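Local coordinates for nigerythrin (Desulfovibrio vulgaris subsp. vulgaris, PDB 1YV1), which reduces peroxide in vitro as an NADH peroxidase, with a hemerythrin-like diiron centre and a rubredoxin-like iron centre in each subunit of its homodimer, at residues A[16-21]-A[123-128]; A[165-170]-A[180-185]; A[172-177]-A[192-197]. All coordinates share one frame; numbering follows the deposited sequence.

Contact 1: residues A[16-21]-A[123-128]; sequences FNMVAD and YPAFIR
Met18 lies along one side of Pro124 while the Phe16 ring, beside it, meets Ile127, so that an irregular N-terminal segment is pressed onto the long helix 104-132. Met18 makes the closest carbon contacts. Its CB rests against Pro124 CB at 3.7 Å, and the sulfur runs on above Ala125. A bend at the last torsion (chi3 80°) then swings the methyl group back over the helix, leaving CE 3.3 Å from Arg128 CG, a tight approach, and 3.7 Å from Ala125 CA. At the other apolar point, the methyl CD1 of Ile127 meets the Phe16 ring at its edge, near the ring plane, 3.8 Å from CE2. Between these two anchors the carbonyl O of Phe16 sits 3.6 Å from Pro124 CB. Pro124 itself has no N-H to offer the preceding turn, and the helix is kinked there.

The polar side is looser, because no direct hydrogen bond joins the segments and water does the work. One water donates to Phe16 O at 2.6 Å and accepts from Arg128 NE at the same length; a second donates to Asn17 OD1 at 2.7 Å and takes a weak bond from Arg128 NH2. Both lie in the guanidinium plane at its edge, and Arg128 NH1 turns to Gln131 instead. Asn17 ND2 bonds Asp105 of the second subunit, so this rim also borders the dimer interface.

Within the ferritin-like bundle, the Phe16 ring makes a cation-pi contact with Lys146, and Ile127 packs on Phe142, both on helix 136-161. Tyr123, one residue before Pro124, sends its hydroxyl inward to Glu40 of helix 29-56 and Glu80 of helix 60-87.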
loop_
_atom_site.group_PDB
_atom_site.type_symbol
_atom_site.label_atom_id
_atom_site.label_comp_id
_atom_site.label_asym_id
_atom_site.label_seq_id
_atom_site.Cartn_x
_atom_site.Cartn_y
_atom_site.Cartn_z
ATOM N N PHE A 16 -4.415 -15.361 0.263
ATOM C CA PHE A 16 -5.100 -15.604 -1.000
ATOM C C PHE A 16 -6.615 -15.463 -0.899
ATOM O O PHE A 16 -7.340 -15.867 -1.804
ATOM C CB PHE A 16 -4.752 -16.990 -1.556
ATOM C CG PHE A 16 -3.430 -17.040 -2.273
ATOM C CD1 PHE A 16 -2.234 -16.960 -1.568
ATOM C CD2 PHE A 16 -3.384 -17.148 -3.659
ATOM C CE1 PHE A 16 -1.008 -16.987 -2.229
ATOM C CE2 PHE A 16 -2.161 -17.175 -4.334
ATOM C CZ PHE A 16 -0.971 -17.093 -3.614
ATOM N N ASN A 17 -7.099 -14.900 0.201
ATOM C CA ASN A 17 -8.535 -14.705 0.345
ATOM C C ASN A 17 -8.954 -13.542 -0.545
ATOM O O ASN A 17 -8.175 -12.614 -0.764
ATOM C CB ASN A 17 -8.895 -14.404 1.801
ATOM C CG ASN A 17 -8.711 -15.606 2.699
ATOM O OD1 ASN A 17 -9.268 -16.673 2.444
ATOM N ND2 ASN A 17 -7.931 -15.442 3.759
ATOM N N MET A 18 -10.174 -13.597 -1.065
ATOM C CA MET A 18 -10.674 -12.529 -1.925
ATOM C C MET A 18 -11.670 -11.665 -1.167
ATOM O O MET A 18 -12.383 -12.151 -0.286
ATOM C CB MET A 18 -11.350 -13.111 -3.173
ATOM C CG MET A 18 -12.657 -13.839 -2.903
ATOM S SD MET A 18 -13.385 -14.548 -4.401
ATOM C CE MET A 18 -12.432 -16.008 -4.556
ATOM N N VAL A 19 -11.711 -10.382 -1.510
ATOM C CA VAL A 19 -12.628 -9.454 -0.860
ATOM C C VAL A 19 -14.073 -9.891 -1.089
ATOM O O VAL A 19 -14.419 -10.390 -2.162
ATOM C CB VAL A 19 -12.441 -8.017 -1.391
ATOM C CG1 VAL A 19 -11.014 -7.550 -1.136
ATOM C CG2 VAL A 19 -12.772 -7.960 -2.869
ATOM N N ALA A 20 -14.907 -9.701 -0.069
ATOM C CA ALA A 20 -16.317 -10.074 -0.136
ATOM C C ALA A 20 -17.070 -9.196 -1.128
ATOM O O ALA A 20 -17.848 -9.697 -1.940
ATOM C CB ALA A 20 -16.952 -9.968 1.250
ATOM N N ASP A 21 -16.844 -7.888 -1.060
ATOM C CA ASP A 21 -17.501 -6.964 -1.974
ATOM C C ASP A 21 -16.606 -6.779 -3.191
ATOM O O ASP A 21 -15.952 -5.749 -3.352
ATOM C CB ASP A 21 -17.747 -5.614 -1.299
ATOM C CG ASP A 21 -18.578 -4.683 -2.161
ATOM O OD1 ASP A 21 -19.655 -5.118 -2.620
ATOM O OD2 ASP A 21 -18.162 -3.523 -2.383
ATOM N N TYR A 123 -7.211 -11.218 -8.938
ATOM C CA TYR A 123 -6.510 -12.489 -9.061
ATOM C C TYR A 123 -7.000 -13.594 -8.125
ATOM O O TYR A 123 -7.106 -14.744 -8.541
ATOM C CB TYR A 123 -4.993 -12.271 -8.982
ATOM C CG TYR A 123 -4.433 -11.785 -10.312
ATOM C CD1 TYR A 123 -3.647 -10.634 -10.395
ATOM C CD2 TYR A 123 -4.715 -12.475 -11.495
ATOM C CE1 TYR A 123 -3.157 -10.182 -11.627
ATOM C CE2 TYR A 123 -4.235 -12.033 -12.723
ATOM C CZ TYR A 123 -3.457 -10.889 -12.784
ATOM O OH TYR A 123 -2.985 -10.458 -14.005
ATOM N N PRO A 124 -7.296 -13.278 -6.855
ATOM C CA PRO A 124 -7.783 -14.373 -6.009
ATOM C C PRO A 124 -9.090 -14.949 -6.580
ATOM O O PRO A 124 -9.309 -16.164 -6.558
ATOM C CB PRO A 124 -7.986 -13.695 -4.659
ATOM C CG PRO A 124 -6.845 -12.726 -4.631
ATOM C CD PRO A 124 -6.896 -12.123 -6.028
ATOM N N ALA A 125 -9.950 -14.076 -7.097
ATOM C CA ALA A 125 -11.214 -14.520 -7.684
ATOM C C ALA A 125 -10.939 -15.436 -8.870
ATOM O O ALA A 125 -11.554 -16.495 -9.005
ATOM C CB ALA A 125 -12.036 -13.323 -8.135
ATOM N N PHE A 126 -10.014 -15.023 -9.729
ATOM C CA PHE A 126 -9.663 -15.816 -10.904
ATOM C C PHE A 126 -8.988 -17.132 -10.522
ATOM O O PHE A 126 -9.189 -18.153 -11.180
ATOM C CB PHE A 126 -8.748 -15.013 -11.837
ATOM C CG PHE A 126 -9.432 -13.863 -12.533
ATOM C CD1 PHE A 126 -8.698 -12.992 -13.330
ATOM C CD2 PHE A 126 -10.804 -13.651 -12.405
ATOM C CE1 PHE A 126 -9.315 -11.927 -13.992
ATOM C CE2 PHE A 126 -11.431 -12.591 -13.062
ATOM C CZ PHE A 126 -10.684 -11.727 -13.858
ATOM N N ILE A 127 -8.187 -17.111 -9.461
ATOM C CA ILE A 127 -7.512 -18.321 -9.007
ATOM C C ILE A 127 -8.534 -19.360 -8.552
ATOM O O ILE A 127 -8.442 -20.533 -8.913
ATOM C CB ILE A 127 -6.537 -18.017 -7.839
ATOM C CG1 ILE A 127 -5.320 -17.259 -8.375
ATOM C CG2 ILE A 127 -6.092 -19.310 -7.168
ATOM C CD1 ILE A 127 -4.405 -16.708 -7.303
ATOM N N ARG A 128 -9.512 -18.930 -7.762
ATOM C CA ARG A 128 -10.522 -19.858 -7.275
ATOM C C ARG A 128 -11.387 -20.416 -8.400
ATOM O O ARG A 128 -11.780 -21.582 -8.356
ATOM C CB ARG A 128 -11.397 -19.184 -6.213
ATOM C CG ARG A 128 -10.639 -18.811 -4.941
ATOM C CD ARG A 128 -9.965 -20.019 -4.307
ATOM N NE ARG A 128 -9.294 -19.670 -3.056
ATOM C CZ ARG A 128 -8.583 -20.519 -2.321
ATOM N NH1 ARG A 128 -8.438 -21.781 -2.705
ATOM N NH2 ARG A 128 -8.019 -20.106 -1.191
HETATM O O HOH W 1 -9.550 -17.218 -2.113
HETATM O O HOH W 2 -7.937 -18.451 0.954
#

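Contact 2: residues A[165-170]-A[180-185]; sequences APDDDK and IHKGED
Asp167 and Asp169 converge on the ammonium group of Lys182, giving a compact salt-bridge network where the loop between helix 136-161 and strand 171-173 passes the end of strand 180-182. The lysine can be followed outward. From CB the chain runs nearly fully extended, and CG passes Asp169, 3.7 Å from its OD2. CD carries the line straight on, and CE comes within 3.5 Å of Asp167 OD2. Only the last torsion bends (chi4 -67°), turning NZ to both acids. There NZ donates to Asp167 OD2 at 2.7 Å and to Asp169 OD2 at 2.8 Å. The two bonds differ in approach: Asp167 is met on the syn side, close to its carboxylate plane, whereas Asp169 is met from above its plane, 37° out of it.

Asp167 is itself held in place by its other oxygen. OD1 accepts the backbone N of Asp169 at 2.8 Å, closing an Asx turn that brings the two acids near each other, so that they meet NZ from directions roughly at right angles, and it also receives Gln61 of helix 60-87. Beyond this charged cluster the backbones join once, through Gly183 N to Lys170 O at 3.0 Å, a nearly straight bond (178°). A water adds a longer link, accepting from Lys170 N and donating to Glu184 OE2, the oxygen that is also bonded to His172; the other oxygen of Glu184 pairs with Lys196.

A second lysine, Lys2 of the second subunit, also forms a salt bridge to Asp167 OD2. One carboxylate oxygen thus receives ammonium groups from two chains, which probably favours charged forms of all the partners and links this surface turn to the second subunit.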
loop_
_atom_site.group_PDB
_atom_site.type_symbol
_atom_site.label_atom_id
_atom_site.label_comp_id
_atom_site.label_asym_id
_atom_site.label_seq_id
_atom_site.Cartn_x
_atom_site.Cartn_y
_atom_site.Cartn_z
ATOM N N ALA A 165 13.354 11.622 -0.813
ATOM C CA ALA A 165 14.583 11.024 -0.310
ATOM C C ALA A 165 15.019 9.860 -1.195
ATOM O O ALA A 165 15.080 8.711 -0.750
ATOM C CB ALA A 165 14.382 10.548 1.118
ATOM N N PRO A 166 15.326 10.143 -2.468
ATOM C CA PRO A 166 15.759 9.094 -3.391
ATOM C C PRO A 166 17.180 8.643 -3.072
ATOM O O PRO A 166 17.894 9.300 -2.316
ATOM C CB PRO A 166 15.674 9.784 -4.746
ATOM C CG PRO A 166 16.089 11.184 -4.407
ATOM C CD PRO A 166 15.307 11.456 -3.139
ATOM N N ASP A 167 17.576 7.510 -3.637
ATOM C CA ASP A 167 18.925 6.992 -3.448
ATOM C C ASP A 167 19.376 6.408 -4.779
ATOM O O ASP A 167 18.683 6.564 -5.782
ATOM C CB ASP A 167 18.965 5.936 -2.338
ATOM C CG ASP A 167 17.942 4.842 -2.533
ATOM O OD1 ASP A 167 17.961 4.198 -3.598
ATOM O OD2 ASP A 167 17.121 4.623 -1.617
ATOM N N ASP A 168 20.525 5.741 -4.800
ATOM C CA ASP A 168 21.027 5.190 -6.050
ATOM C C ASP A 168 20.765 3.699 -6.235
ATOM O O ASP A 168 21.384 3.054 -7.082
ATOM C CB ASP A 168 22.526 5.495 -6.190
ATOM C CG ASP A 168 23.371 4.801 -5.141
ATOM O OD1 ASP A 168 22.836 4.428 -4.075
ATOM O OD2 ASP A 168 24.588 4.641 -5.381
ATOM N N ASP A 169 19.843 3.153 -5.450
ATOM C CA ASP A 169 19.508 1.738 -5.568
ATOM C C ASP A 169 18.887 1.448 -6.924
ATOM O O ASP A 169 18.149 2.265 -7.477
ATOM C CB ASP A 169 18.494 1.307 -4.503
ATOM C CG ASP A 169 19.122 1.054 -3.151
ATOM O OD1 ASP A 169 20.363 1.133 -3.030
ATOM O OD2 ASP A 169 18.361 0.770 -2.203
ATOM N N LYS A 170 19.190 0.272 -7.453
ATOM C CA LYS A 170 18.615 -0.146 -8.719
ATOM C C LYS A 170 17.449 -1.057 -8.365
ATOM O O LYS A 170 17.383 -1.593 -7.257
ATOM C CB LYS A 170 19.641 -0.915 -9.553
ATOM C CG LYS A 170 20.757 -0.048 -10.111
ATOM C CD LYS A 170 21.704 -0.854 -10.983
ATOM C CE LYS A 170 22.634 0.058 -11.774
ATOM N NZ LYS A 170 21.878 0.929 -12.723
ATOM N N ILE A 180 9.974 -7.562 -7.926
ATOM C CA ILE A 180 10.919 -6.454 -7.992
ATOM C C ILE A 180 11.567 -6.253 -6.637
ATOM O O ILE A 180 10.885 -6.212 -5.612
ATOM C CB ILE A 180 10.232 -5.130 -8.402
ATOM C CG1 ILE A 180 9.716 -5.242 -9.838
ATOM C CG2 ILE A 180 11.216 -3.956 -8.273
ATOM C CD1 ILE A 180 8.885 -4.058 -10.276
ATOM N N HIS A 181 12.890 -6.135 -6.645
ATOM C CA HIS A 181 13.639 -5.912 -5.419
ATOM C C HIS A 181 14.386 -4.587 -5.529
ATOM O O HIS A 181 14.932 -4.259 -6.583
ATOM C CB HIS A 181 14.651 -7.035 -5.187
ATOM C CG HIS A 181 15.172 -7.084 -3.786
ATOM N ND1 HIS A 181 14.526 -7.765 -2.778
ATOM C CD2 HIS A 181 16.241 -6.483 -3.210
ATOM C CE1 HIS A 181 15.173 -7.584 -1.640
ATOM N NE2 HIS A 181 16.217 -6.810 -1.875
ATOM N N LYS A 182 14.396 -3.820 -4.445
ATOM C CA LYS A 182 15.103 -2.547 -4.427
ATOM C C LYS A 182 16.427 -2.765 -3.708
ATOM O O LYS A 182 16.453 -3.137 -2.537
ATOM C CB LYS A 182 14.290 -1.476 -3.689
ATOM C CG LYS A 182 15.016 -0.136 -3.575
ATOM C CD LYS A 182 14.143 0.920 -2.916
ATOM C CE LYS A 182 14.864 2.262 -2.802
ATOM N NZ LYS A 182 16.022 2.202 -1.866
ATOM N N GLY A 183 17.529 -2.547 -4.415
ATOM C CA GLY A 183 18.826 -2.738 -3.795
ATOM C C GLY A 183 19.453 -4.082 -4.120
ATOM O O GLY A 183 18.853 -4.916 -4.800
ATOM N N GLU A 184 20.658 -4.296 -3.604
ATOM C CA GLU A 184 21.416 -5.520 -3.851
ATOM C C GLU A 184 21.272 -6.610 -2.800
ATOM O O GLU A 184 21.669 -7.753 -3.031
ATOM C CB GLU A 184 22.902 -5.178 -3.970
ATOM C CG GLU A 184 23.210 -4.124 -5.001
ATOM C CD GLU A 184 22.735 -4.523 -6.376
ATOM O OE1 GLU A 184 23.103 -5.628 -6.831
ATOM O OE2 GLU A 184 21.993 -3.734 -6.999
ATOM N N ASP A 185 20.707 -6.263 -1.651
ATOM C CA ASP A 185 20.570 -7.209 -0.548
ATOM C C ASP A 185 19.597 -8.376 -0.717
ATOM O O ASP A 185 18.604 -8.471 0.004
ATOM C CB ASP A 185 20.236 -6.443 0.736
ATOM C CG ASP A 185 20.309 -7.318 1.969
ATOM O OD1 ASP A 185 21.324 -8.030 2.129
ATOM O OD2 ASP A 185 19.358 -7.293 2.781
HETATM O O HOH W 3 21.580 -1.946 -1.906
HETATM O O HOH W 4 21.209 -1.415 -6.261
#

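Contact 3: residues A[172-177]-A[192-197]; sequences HLCPIC and CFRPKD. With FE2 (Fe (II) ion), chain E.
Cys174 and Cys192 reach one iron by different first torsions: SG of Cys174 extends away from its backbone N (174°), whereas SG of Cys192 is tucked between the backbone N and the carbonyl carbon (70°), as is that of Cys177. The result is the rubredoxin-like FeCys4 site, built from two CxxC loops. Three thiolates of the contact bind the ferrous ion, each SG at 2.3 Å from the iron, and Cys189 supplies the fourth. The bound sulfurs stand close together, Cys174 SG lying 3.6 Å from Cys192 SG.

Backbone N-H groups support the thiolates. Ile176 N donates to Cys174 SG at 3.5 Å, and Arg194 N makes a weak equivalent bond to Cys192 SG. Such N-H to sulfur bonds would be expected to spread the negative charge of the thiolates, consistent with the site's role in electron transfer.

Outside the metal shell, Ile176 closes over Cys192, with Ile176 CB 3.8 Å from Cys192 SG. Arg194 lies across Ile176, its NE bonded to Thr198. The Arg194 CB touches Cys174 SG at 3.7 Å, and Ile176 CG1 lies over one face of the Arg194 guanidinium, 3.6 Å above the plane and offset toward the rim.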
loop_
_atom_site.group_PDB
_atom_site.type_symbol
_atom_site.label_atom_id
_atom_site.label_comp_id
_atom_site.label_asym_id
_atom_site.label_seq_id
_atom_site.Cartn_x
_atom_site.Cartn_y
_atom_site.Cartn_z
ATOM N N HIS A 172 15.694 -4.483 -9.247
ATOM C CA HIS A 172 15.946 -5.749 -9.922
ATOM C C HIS A 172 14.644 -6.487 -10.195
ATOM O O HIS A 172 13.874 -6.772 -9.281
ATOM C CB HIS A 172 16.887 -6.592 -9.067
ATOM C CG HIS A 172 18.228 -5.959 -8.864
ATOM N ND1 HIS A 172 19.174 -5.892 -9.865
ATOM C CD2 HIS A 172 18.762 -5.318 -7.798
ATOM C CE1 HIS A 172 20.234 -5.237 -9.422
ATOM N NE2 HIS A 172 20.009 -4.878 -8.172
ATOM N N LEU A 173 14.414 -6.790 -11.468
ATOM C CA LEU A 173 13.200 -7.461 -11.909
ATOM C C LEU A 173 13.409 -8.932 -12.236
ATOM O O LEU A 173 14.301 -9.277 -13.009
ATOM C CB LEU A 173 12.658 -6.752 -13.153
ATOM C CG LEU A 173 11.436 -7.364 -13.840
ATOM C CD1 LEU A 173 10.213 -7.178 -12.957
ATOM C CD2 LEU A 173 11.218 -6.693 -15.186
ATOM N N CYS A 174 12.577 -9.796 -11.653
ATOM C CA CYS A 174 12.657 -11.228 -11.922
ATOM C C CYS A 174 11.976 -11.469 -13.267
ATOM O O CYS A 174 10.818 -11.109 -13.450
ATOM C CB CYS A 174 11.933 -12.025 -10.838
ATOM S SG CYS A 174 11.859 -13.791 -11.216
ATOM N N PRO A 175 12.687 -12.089 -14.222
ATOM C CA PRO A 175 12.133 -12.363 -15.553
ATOM C C PRO A 175 11.020 -13.403 -15.598
ATOM O O PRO A 175 10.284 -13.490 -16.582
ATOM C CB PRO A 175 13.355 -12.816 -16.344
ATOM C CG PRO A 175 14.155 -13.543 -15.298
ATOM C CD PRO A 175 14.063 -12.604 -14.110
ATOM N N ILE A 176 10.899 -14.178 -14.529
ATOM C CA ILE A 176 9.902 -15.236 -14.470
ATOM C C ILE A 176 8.543 -14.846 -13.890
ATOM O O ILE A 176 7.505 -15.243 -14.426
ATOM C CB ILE A 176 10.459 -16.450 -13.680
ATOM C CG1 ILE A 176 11.741 -16.960 -14.349
ATOM C CG2 ILE A 176 9.429 -17.559 -13.615
ATOM C CD1 ILE A 176 11.556 -17.368 -15.795
ATOM N N CYS A 177 8.534 -14.054 -12.820
ATOM C CA CYS A 177 7.269 -13.693 -12.188
ATOM C C CYS A 177 6.983 -12.204 -12.035
ATOM O O CYS A 177 5.879 -11.824 -11.657
ATOM C CB CYS A 177 7.185 -14.351 -10.811
ATOM S SG CYS A 177 8.354 -13.668 -9.621
ATOM N N CYS A 192 9.469 -17.140 -6.883
ATOM C CA CYS A 192 9.763 -18.327 -7.687
ATOM C C CYS A 192 11.165 -18.909 -7.500
ATOM O O CYS A 192 11.527 -19.882 -8.167
ATOM C CB CYS A 192 9.539 -18.024 -9.171
ATOM S SG CYS A 192 10.761 -16.903 -9.894
ATOM N N PHE A 193 11.945 -18.309 -6.605
ATOM C CA PHE A 193 13.305 -18.763 -6.296
ATOM C C PHE A 193 14.353 -18.539 -7.385
ATOM O O PHE A 193 15.468 -19.061 -7.301
ATOM C CB PHE A 193 13.287 -20.245 -5.894
ATOM C CG PHE A 193 12.734 -20.498 -4.515
ATOM C CD1 PHE A 193 12.124 -19.477 -3.789
ATOM C CD2 PHE A 193 12.821 -21.762 -3.943
ATOM C CE1 PHE A 193 11.610 -19.714 -2.515
ATOM C CE2 PHE A 193 12.311 -22.009 -2.670
ATOM C CZ PHE A 193 11.704 -20.984 -1.955
ATOM N N ARG A 194 14.001 -17.759 -8.396
ATOM C CA ARG A 194 14.926 -17.458 -9.479
ATOM C C ARG A 194 16.167 -16.772 -8.904
ATOM O O ARG A 194 16.059 -15.787 -8.181
ATOM C CB ARG A 194 14.252 -16.523 -10.487
ATOM C CG ARG A 194 15.031 -16.300 -11.774
ATOM C CD ARG A 194 15.025 -17.552 -12.623
ATOM N NE ARG A 194 15.442 -17.288 -13.996
ATOM C CZ ARG A 194 15.317 -18.164 -14.986
ATOM N NH1 ARG A 194 14.790 -19.359 -14.745
ATOM N NH2 ARG A 194 15.710 -17.850 -16.214
ATOM N N PRO A 195 17.367 -17.301 -9.201
ATOM C CA PRO A 195 18.594 -16.688 -8.686
ATOM C C PRO A 195 18.759 -15.253 -9.190
ATOM O O PRO A 195 18.342 -14.920 -10.300
ATOM C CB PRO A 195 19.684 -17.617 -9.209
ATOM C CG PRO A 195 19.001 -18.950 -9.198
ATOM C CD PRO A 195 17.649 -18.622 -9.789
ATOM N N LYS A 196 19.379 -14.418 -8.366
ATOM C CA LYS A 196 19.602 -13.012 -8.689
ATOM C C LYS A 196 20.369 -12.764 -9.992
ATOM O O LYS A 196 20.163 -11.744 -10.654
ATOM C CB LYS A 196 20.340 -12.343 -7.525
ATOM C CG LYS A 196 20.741 -10.898 -7.769
ATOM C CD LYS A 196 21.542 -10.356 -6.598
ATOM C CE LYS A 196 21.988 -8.923 -6.847
ATOM N NZ LYS A 196 22.913 -8.446 -5.779
ATOM N N ASP A 197 21.233 -13.700 -10.373
ATOM C CA ASP A 197 22.044 -13.536 -11.579
ATOM C C ASP A 197 21.289 -13.372 -12.898
ATOM O O ASP A 197 21.843 -12.829 -13.855
ATOM C CB ASP A 197 23.049 -14.690 -11.708
ATOM C CG ASP A 197 22.384 -16.017 -12.002
ATOM O OD1 ASP A 197 21.577 -16.478 -11.169
ATOM O OD2 ASP A 197 22.669 -16.601 -13.070
HETATM FE FE FE2 E . 10.423 -14.660 -9.603
#

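In the fold
Contact 1 comes first along the chain and closes before the others open; the segments of contacts 2 and 3 alternate along the C-terminal part of the chain. The centres of contacts 1 and 2 are about 31 Å apart, on opposite sides of the chain's centre, and both border the second subunit. Contact 3 lies about 25 Å from contact 1 and about 16 Å from contact 2, centre to centre. Contacts 2 and 3 touch through neighbouring antiparallel strands 171-173 and 180-182, where His172 N meets His181 O. The helical bundle with the diiron site and the small rubredoxin-like domain are thus packed closely: the side chain of Cys177 lies about 10 Å from another bound iron, consistent with electron transfer.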